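Local coordinates for SusD family protein (Bacteroides uniformis, PDB 7KV1), which probably binds beta-glucan at the cell surface of a human gut bacterium, as a SusD-family surface glycan-binding protein, at residues Met78-Trp83 against Thr489-Asp494; Glu145-Leu150 against Lys203-Lys208. One frame throughout, in Å; residues are numbered along the deposited sequence.

Interaction 1. Residues Met78-Trp83 against Thr489-Asp494; sequences MGDNFW and TALVPD
W83 sets CG anti to the carbonyl carbon (chi1 -53°) and D494 holds CG in the crowded position between backbone N and carbonyl carbon (chi1 52°), which brings the D494 carboxylate to the six-membered end of the indole, tip to tip. D494 OD2 lies 3.3 Å from W83 CZ3, a ring-edge contact near the ring plane, with the carboxylate turned 72° from the ring. OD2 is itself the acceptor of the R499 N-H, while Y496 N and Y498 N bind OD1, so the group is held by three backbone amides. L491 pushes its methyls onto backbone: CD1 is 3.5 Å from M78 O and CD2 is 3.5 Å from G79 C. In the helical SusD fold, with its tetratricopeptide-like repeats, the contact joins the loop after helix 71-76 to the end of helix 487-490 and the turn that follows. With D80 CG in the crowded position and L491 CG anti to its carbonyl carbon, L491 CD2 also meets D80 CB at 3.9 Å. Beyond it, one water donates to D80 OD2 (2.5 Å) and to A490 O (2.8 Å), bridging the segments. D80 OD2 has a stronger partner in R468, whose positive charge would probably favour the ionised carboxylate.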
ATOM      1  N   MET A  78       5.361   5.374  -9.673  1.00 18.11           N
ATOM      2  CA  MET A  78       5.363   6.841  -9.878  1.00 18.20           C
ATOM      3  C   MET A  78       6.399   7.481  -8.956  1.00 18.63           C
ATOM      4  O   MET A  78       6.663   8.691  -9.115  1.00 19.35           O
ATOM      5  CB  MET A  78       3.953   7.412  -9.688  1.00 19.42           C
ATOM      6  CG  MET A  78       3.040   6.934 -10.796  1.00 19.78           C
ATOM      7  SD  MET A  78       1.357   7.527 -10.673  1.00 22.62           S
ATOM      8  CE  MET A  78       0.682   6.434  -9.417  1.00 23.26           C
ATOM      9  N   GLY A  79       7.081   6.648  -8.149  1.00 17.80           N
ATOM     10  CA  GLY A  79       8.087   7.069  -7.169  1.00 17.93           C
ATOM     11  C   GLY A  79       9.495   6.968  -7.718  1.00 17.83           C
ATOM     12  O   GLY A  79       9.636   6.997  -8.920  1.00 19.48           O
ATOM     13  N   ASP A  80      10.477   6.793  -6.847  1.00 17.75           N
ATOM     14  CA  ASP A  80      11.917   6.866  -7.202  1.00 19.96           C
ATOM     15  C   ASP A  80      12.681   5.626  -6.752  1.00 18.44           C
ATOM     16  O   ASP A  80      13.892   5.696  -6.862  1.00 17.29           O
ATOM     17  CB  ASP A  80      12.571   8.145  -6.665  1.00 20.03           C
ATOM     18  CG  ASP A  80      12.481   8.303  -5.156  1.00 22.85           C
ATOM     19  OD1 ASP A  80      11.716   7.485  -4.474  1.00 17.68           O
ATOM     20  OD2 ASP A  80      13.170   9.237  -4.668  1.00 22.98           O
ATOM     21  N   ASN A  81      12.016   4.532  -6.353  1.00 17.64           N
ATOM     22  CA  ASN A  81      12.749   3.335  -5.843  1.00 18.26           C
ATOM     23  C   ASN A  81      13.126   2.373  -6.996  1.00 18.78           C
ATOM     24  O   ASN A  81      14.170   1.655  -6.882  1.00 17.25           O
ATOM     25  CB  ASN A  81      11.953   2.554  -4.809  1.00 18.03           C
ATOM     26  CG  ASN A  81      11.960   3.181  -3.430  1.00 19.79           C
ATOM     27  OD1 ASN A  81      12.933   3.852  -3.060  1.00 20.30           O
ATOM     28  ND2 ASN A  81      10.870   2.973  -2.695  1.00 15.52           N
ATOM     29  N   PHE A  82      12.294   2.301  -8.028  1.00 17.97           N
ATOM     30  CA  PHE A  82      12.350   1.217  -9.049  1.00 18.95           C
ATOM     31  C   PHE A  82      12.323   1.816 -10.447  1.00 20.60           C
ATOM     32  O   PHE A  82      11.852   2.931 -10.641  1.00 19.16           O
ATOM     33  CB  PHE A  82      11.147   0.279  -8.917  1.00 19.32           C
ATOM     34  CG  PHE A  82      11.165  -0.509  -7.635  1.00 20.49           C
ATOM     35  CD1 PHE A  82      11.881  -1.702  -7.559  1.00 19.41           C
ATOM     36  CD2 PHE A  82      10.577   0.003  -6.481  1.00 19.65           C
ATOM     37  CE1 PHE A  82      11.958  -2.399  -6.367  1.00 21.24           C
ATOM     38  CE2 PHE A  82      10.622  -0.725  -5.304  1.00 21.41           C
ATOM     39  CZ  PHE A  82      11.329  -1.908  -5.239  1.00 22.15           C
ATOM     40  N   TRP A  83      12.701   1.002 -11.423  1.00 19.31           N
ATOM     41  CA  TRP A  83      12.316   1.205 -12.833  1.00 18.18           C
ATOM     42  C   TRP A  83      11.102   0.302 -13.076  1.00 18.56           C
ATOM     43  O   TRP A  83      10.859  -0.625 -12.275  1.00 19.42           O
ATOM     44  CB  TRP A  83      13.481   0.880 -13.766  1.00 18.53           C
ATOM     45  CG  TRP A  83      14.769   1.576 -13.481  1.00 17.72           C
ATOM     46  CD1 TRP A  83      15.954   0.976 -13.199  1.00 16.32           C
ATOM     47  CD2 TRP A  83      15.021   3.000 -13.496  1.00 18.15           C
ATOM     48  NE1 TRP A  83      16.928   1.917 -13.056  1.00 18.81           N
ATOM     49  CE2 TRP A  83      16.396   3.171 -13.201  1.00 18.18           C
ATOM     50  CE3 TRP A  83      14.226   4.139 -13.685  1.00 18.10           C
ATOM     51  CZ2 TRP A  83      16.998   4.424 -13.097  1.00 18.55           C
ATOM     52  CZ3 TRP A  83      14.819   5.384 -13.602  1.00 18.46           C
ATOM     53  CH2 TRP A  83      16.188   5.521 -13.319  1.00 19.92           C
ATOM     54  N   THR A 489      10.730  17.816  -6.247  1.00 19.23           N
ATOM     55  CA  THR A 489      12.206  17.871  -6.338  1.00 20.64           C
ATOM     56  C   THR A 489      12.813  16.471  -6.392  1.00 22.61           C
ATOM     57  O   THR A 489      13.930  16.369  -6.852  1.00 23.20           O
ATOM     58  CB  THR A 489      12.799  18.715  -5.202  1.00 24.08           C
ATOM     59  OG1 THR A 489      12.074  18.388  -4.015  1.00 22.56           O
ATOM     60  CG2 THR A 489      12.733  20.204  -5.513  1.00 25.07           C
ATOM     61  N   ALA A 490      12.118  15.427  -5.950  1.00 21.30           N
ATOM     62  CA  ALA A 490      12.683  14.056  -5.958  1.00 21.22           C
ATOM     63  C   ALA A 490      12.325  13.356  -7.267  1.00 19.77           C
ATOM     64  O   ALA A 490      13.051  12.432  -7.654  1.00 21.79           O
ATOM     65  CB  ALA A 490      12.176  13.258  -4.768  1.00 20.58           C
ATOM     66  N   LEU A 491      11.151  13.647  -7.820  1.00 19.20           N
ATOM     67  CA  LEU A 491      10.613  12.916  -9.001  1.00 17.93           C
ATOM     68  C   LEU A 491      10.940  13.745 -10.239  1.00 17.85           C
ATOM     69  O   LEU A 491      10.064  14.436 -10.801  1.00 17.25           O
ATOM     70  CB  LEU A 491       9.123  12.647  -8.808  1.00 15.91           C
ATOM     71  CG  LEU A 491       8.795  11.819  -7.564  1.00 15.70           C
ATOM     72  CD1 LEU A 491       7.285  11.656  -7.420  1.00 13.56           C
ATOM     73  CD2 LEU A 491       9.501  10.455  -7.553  1.00 14.59           C
ATOM     74  N   VAL A 492      12.194  13.678 -10.617  1.00 20.30           N
ATOM     75  CA  VAL A 492      12.780  14.505 -11.707  1.00 21.37           C
ATOM     76  C   VAL A 492      13.459  13.572 -12.704  1.00 22.23           C
ATOM     77  O   VAL A 492      13.631  12.390 -12.428  1.00 22.63           O
ATOM     78  CB  VAL A 492      13.775  15.545 -11.146  1.00 21.95           C
ATOM     79  CG1 VAL A 492      13.080  16.611 -10.305  1.00 23.07           C
ATOM     80  CG2 VAL A 492      14.917  14.920 -10.364  1.00 23.29           C
ATOM     81  N   PRO A 493      13.864  14.075 -13.900  1.00 22.15           N
ATOM     82  CA  PRO A 493      14.568  13.247 -14.883  1.00 22.50           C
ATOM     83  C   PRO A 493      15.843  12.606 -14.313  1.00 22.32           C
ATOM     84  O   PRO A 493      16.487  13.206 -13.482  1.00 21.13           O
ATOM     85  CB  PRO A 493      14.852  14.237 -16.043  1.00 22.19           C
ATOM     86  CG  PRO A 493      13.737  15.263 -15.915  1.00 22.29           C
ATOM     87  CD  PRO A 493      13.557  15.420 -14.412  1.00 22.62           C
ATOM     88  N   ASP A 494      16.134  11.368 -14.734  1.00 22.98           N
ATOM     89  CA  ASP A 494      17.363  10.619 -14.361  1.00 22.88           C
ATOM     90  C   ASP A 494      18.389  10.679 -15.500  1.00 22.20           C
ATOM     91  O   ASP A 494      18.013  11.041 -16.640  1.00 22.43           O
ATOM     92  CB  ASP A 494      17.030   9.163 -14.039  1.00 22.20           C
ATOM     93  CG  ASP A 494      16.237   8.519 -15.155  1.00 21.04           C
ATOM     94  OD1 ASP A 494      16.876   8.229 -16.181  1.00 20.00           O
ATOM     95  OD2 ASP A 494      14.984   8.383 -15.012  1.00 18.57           O
TER
HETATM   96  O   HOH W   1      14.645  10.922  -5.851  1.00 33.63           O

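Interaction 2. Residues Glu145-Leu150 against Lys203-Lys208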
ATOM      1  N   GLU A 145     -21.158  -5.656  10.152  1.00 24.28           N
ATOM      2  CA  GLU A 145     -21.421  -4.276   9.704  1.00 27.25           C
ATOM      3  C   GLU A 145     -20.113  -3.482   9.678  1.00 26.95           C
ATOM      4  O   GLU A 145     -19.816  -2.851   8.662  1.00 23.90           O
ATOM      5  CB  GLU A 145     -22.360  -3.548  10.656  1.00 28.52           C
ATOM      6  CG  GLU A 145     -22.602  -2.129  10.230  1.00 28.83           C
ATOM      7  CD  GLU A 145     -23.393  -1.283  11.194  1.00 32.28           C
ATOM      8  OE1 GLU A 145     -23.947  -1.831  12.149  1.00 38.63           O
ATOM      9  OE2 GLU A 145     -23.422  -0.085  10.988  1.00 32.79           O
ATOM     10  N   MET A 146     -19.383  -3.489  10.785  1.00 25.53           N
ATOM     11  CA  MET A 146     -18.176  -2.650  10.911  1.00 25.82           C
ATOM     12  C   MET A 146     -17.076  -3.205  10.004  1.00 23.66           C
ATOM     13  O   MET A 146     -16.324  -2.396   9.462  1.00 26.69           O
ATOM     14  CB  MET A 146     -17.741  -2.548  12.369  1.00 24.98           C
ATOM     15  CG  MET A 146     -18.678  -1.645  13.189  1.00 25.96           C
ATOM     16  SD  MET A 146     -19.361  -0.177  12.341  1.00 27.60           S
ATOM     17  CE  MET A 146     -20.669   0.322  13.466  1.00 30.44           C
ATOM     18  N   GLN A 147     -16.998  -4.519   9.803  1.00 23.95           N
ATOM     19  CA  GLN A 147     -16.011  -5.099   8.858  1.00 24.00           C
ATOM     20  C   GLN A 147     -16.346  -4.606   7.440  1.00 25.04           C
ATOM     21  O   GLN A 147     -15.438  -4.140   6.716  1.00 23.89           O
ATOM     22  CB  GLN A 147     -15.983  -6.619   8.929  1.00 24.32           C
ATOM     23  CG  GLN A 147     -15.196  -7.194  10.089  1.00 23.49           C
ATOM     24  CD  GLN A 147     -15.377  -8.693  10.131  1.00 26.47           C
ATOM     25  OE1 GLN A 147     -14.759  -9.429   9.378  1.00 25.98           O
ATOM     26  NE2 GLN A 147     -16.231  -9.154  11.027  1.00 25.21           N
ATOM     27  N   ALA A 148     -17.612  -4.656   7.046  1.00 23.38           N
ATOM     28  CA  ALA A 148     -18.021  -4.219   5.695  1.00 24.58           C
ATOM     29  C   ALA A 148     -17.727  -2.722   5.537  1.00 22.84           C
ATOM     30  O   ALA A 148     -17.242  -2.312   4.454  1.00 21.09           O
ATOM     31  CB  ALA A 148     -19.478  -4.536   5.445  1.00 25.09           C
ATOM     32  N   ARG A 149     -17.993  -1.909   6.560  1.00 21.92           N
ATOM     33  CA  ARG A 149     -17.810  -0.443   6.411  1.00 20.86           C
ATOM     34  C   ARG A 149     -16.310  -0.100   6.304  1.00 21.06           C
ATOM     35  O   ARG A 149     -15.944   0.804   5.530  1.00 23.36           O
ATOM     36  CB  ARG A 149     -18.548   0.303   7.515  1.00 21.81           C
ATOM     37  CG  ARG A 149     -20.064   0.234   7.334  1.00 23.98           C
ATOM     38  CD  ARG A 149     -20.834   0.749   8.528  1.00 25.06           C
ATOM     39  NE  ARG A 149     -20.717   2.191   8.622  1.00 24.15           N
ATOM     40  CZ  ARG A 149     -21.107   2.907   9.665  1.00 28.15           C
ATOM     41  NH1 ARG A 149     -21.707   2.317  10.699  1.00 30.58           N
ATOM     42  NH2 ARG A 149     -20.959   4.218   9.656  1.00 25.60           N
ATOM     43  N   LEU A 150     -15.473  -0.795   7.053  1.00 20.82           N
ATOM     44  CA  LEU A 150     -14.012  -0.554   7.040  1.00 22.33           C
ATOM     45  C   LEU A 150     -13.427  -0.986   5.690  1.00 20.13           C
ATOM     46  O   LEU A 150     -12.568  -0.248   5.156  1.00 21.44           O
ATOM     47  CB  LEU A 150     -13.387  -1.300   8.221  1.00 21.60           C
ATOM     48  CG  LEU A 150     -11.873  -1.115   8.381  1.00 21.54           C
ATOM     49  CD1 LEU A 150     -11.465   0.344   8.251  1.00 21.38           C
ATOM     50  CD2 LEU A 150     -11.435  -1.678   9.725  1.00 22.21           C
ATOM     51  N   LYS A 203     -16.378   1.347  18.599  1.00 33.03           N
ATOM     52  CA  LYS A 203     -15.513   0.385  19.344  1.00 30.97           C
ATOM     53  C   LYS A 203     -16.045  -1.050  19.270  1.00 32.01           C
ATOM     54  O   LYS A 203     -15.942  -1.796  20.280  1.00 26.34           O
ATOM     55  CB  LYS A 203     -15.365   0.866  20.791  1.00 37.71           C
ATOM     56  CG  LYS A 203     -14.542   2.140  20.950  1.00 41.16           C
ATOM     57  CD  LYS A 203     -13.971   2.334  22.346  1.00 45.19           C
ATOM     58  CE  LYS A 203     -14.303   3.688  22.926  1.00 48.62           C
ATOM     59  NZ  LYS A 203     -13.648   4.778  22.165  1.00 53.78           N
ATOM     60  N   VAL A 204     -16.479  -1.474  18.084  1.00 28.68           N
ATOM     61  CA  VAL A 204     -16.978  -2.843  17.795  1.00 28.36           C
ATOM     62  C   VAL A 204     -15.825  -3.779  17.419  1.00 30.07           C
ATOM     63  O   VAL A 204     -15.796  -4.954  17.911  1.00 25.52           O
ATOM     64  CB  VAL A 204     -18.028  -2.756  16.672  1.00 30.43           C
ATOM     65  CG1 VAL A 204     -18.199  -4.061  15.905  1.00 29.61           C
ATOM     66  CG2 VAL A 204     -19.345  -2.255  17.214  1.00 30.94           C
ATOM     67  N   LEU A 205     -14.939  -3.344  16.509  1.00 28.38           N
ATOM     68  CA  LEU A 205     -13.924  -4.267  15.948  1.00 26.14           C
ATOM     69  C   LEU A 205     -12.936  -4.646  17.041  1.00 24.78           C
ATOM     70  O   LEU A 205     -12.550  -3.822  17.857  1.00 22.00           O
ATOM     71  CB  LEU A 205     -13.205  -3.593  14.781  1.00 28.80           C
ATOM     72  CG  LEU A 205     -14.086  -3.199  13.596  1.00 28.76           C
ATOM     73  CD1 LEU A 205     -13.249  -2.514  12.526  1.00 31.44           C
ATOM     74  CD2 LEU A 205     -14.789  -4.409  13.021  1.00 29.60           C
ATOM     75  N   PRO A 206     -12.439  -5.889  17.062  1.00 24.28           N
ATOM     76  CA  PRO A 206     -11.374  -6.240  17.990  1.00 25.24           C
ATOM     77  C   PRO A 206     -10.048  -5.577  17.569  1.00 27.47           C
ATOM     78  O   PRO A 206      -9.878  -5.200  16.392  1.00 25.44           O
ATOM     79  CB  PRO A 206     -11.323  -7.756  17.877  1.00 27.99           C
ATOM     80  CG  PRO A 206     -11.762  -8.029  16.469  1.00 27.60           C
ATOM     81  CD  PRO A 206     -12.814  -6.978  16.158  1.00 26.16           C
ATOM     82  N   LEU A 207      -9.146  -5.370  18.525  1.00 27.36           N
ATOM     83  CA  LEU A 207      -7.926  -4.550  18.287  1.00 29.17           C
ATOM     84  C   LEU A 207      -7.042  -5.326  17.318  1.00 29.50           C
ATOM     85  O   LEU A 207      -6.583  -4.719  16.319  1.00 24.90           O
ATOM     86  CB  LEU A 207      -7.169  -4.239  19.584  1.00 29.58           C
ATOM     87  CG  LEU A 207      -5.985  -3.276  19.407  1.00 29.77           C
ATOM     88  CD1 LEU A 207      -6.452  -1.900  18.970  1.00 26.98           C
ATOM     89  CD2 LEU A 207      -5.173  -3.173  20.679  1.00 29.24           C
ATOM     90  N   LYS A 208      -6.880  -6.624  17.584  1.00 28.70           N
ATOM     91  CA  LYS A 208      -5.907  -7.497  16.884  1.00 32.84           C
ATOM     92  C   LYS A 208      -6.498  -8.878  16.563  1.00 34.78           C
ATOM     93  O   LYS A 208      -6.240  -9.378  15.426  1.00 34.68           O
ATOM     94  CB  LYS A 208      -4.654  -7.638  17.751  1.00 34.85           C
ATOM     95  CG  LYS A 208      -3.548  -8.449  17.090  1.00 35.03           C
ATOM     96  CD  LYS A 208      -2.368  -8.712  17.986  1.00 36.18           C
ATOM     97  CE  LYS A 208      -1.285  -9.472  17.250  1.00 38.25           C
ATOM     98  NZ  LYS A 208      -0.059  -9.602  18.063  1.00 38.13           N
TER
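K203, with positive phi, is the first residue out of helix 185-201; V204 and L205 then face helix 138-162. V204 comes first. Its CG1, anti to the backbone N, lies 3.7 Å from M146 CG, the two side chains crossing at about a right angle, and the same methyl is 3.9 Å from M146 CB. M146 then bends at chi2 (-36°), and its sulfur end leads away from the loop. L205 follows and makes the largest contribution, dividing its two methyls between successive turns of the helix. CD2 rests 3.6 Å from M146 CB and 3.9 Å from Q147 N, beside the aliphatic start of Q147, whose OE1 is hydrogen-bonded to Y55 OH and R227 NH1. CD1 meets L150 CD2 at 3.4 Å, closer than two methyls normally approach, so the packing here is tight; the two leucine side chains cross obliquely. The contact belongs to the helical part of the SusD fold: the connection from helix 185-201 towards helix 230-244 packs against helix 138-162, and L150 reaches M232 and A233 of helix 230-244. An alanine in place of L205 would lose both methyl contacts and would probably loosen the fit of the loop on M146 and L150. After L205 the chain runs on through P206 and L207, which join their backbones by hydrogen bonds to Q230 and A231 at the start of helix 230-244.

Overall arrangement
The centres of interactions 1 and 2 are 37 Å apart and their nearest atoms about 21 Å apart, so they do not touch. Interaction 2 falls within the sequence spanned by interaction 1, and the chain's centre lies between the two. The first brings together parts of the chain separated by 405 residues, the second parts separated by only 52. The far end of segment 203-208, not its packing surface, reaches the cobalt hexammine pocket: K208 makes a cation-pi contact with F266, which lines that pocket. The hexammine is not a glycan, and this structure contains no bound sugar, so neither contact can be placed relative to the glucan site.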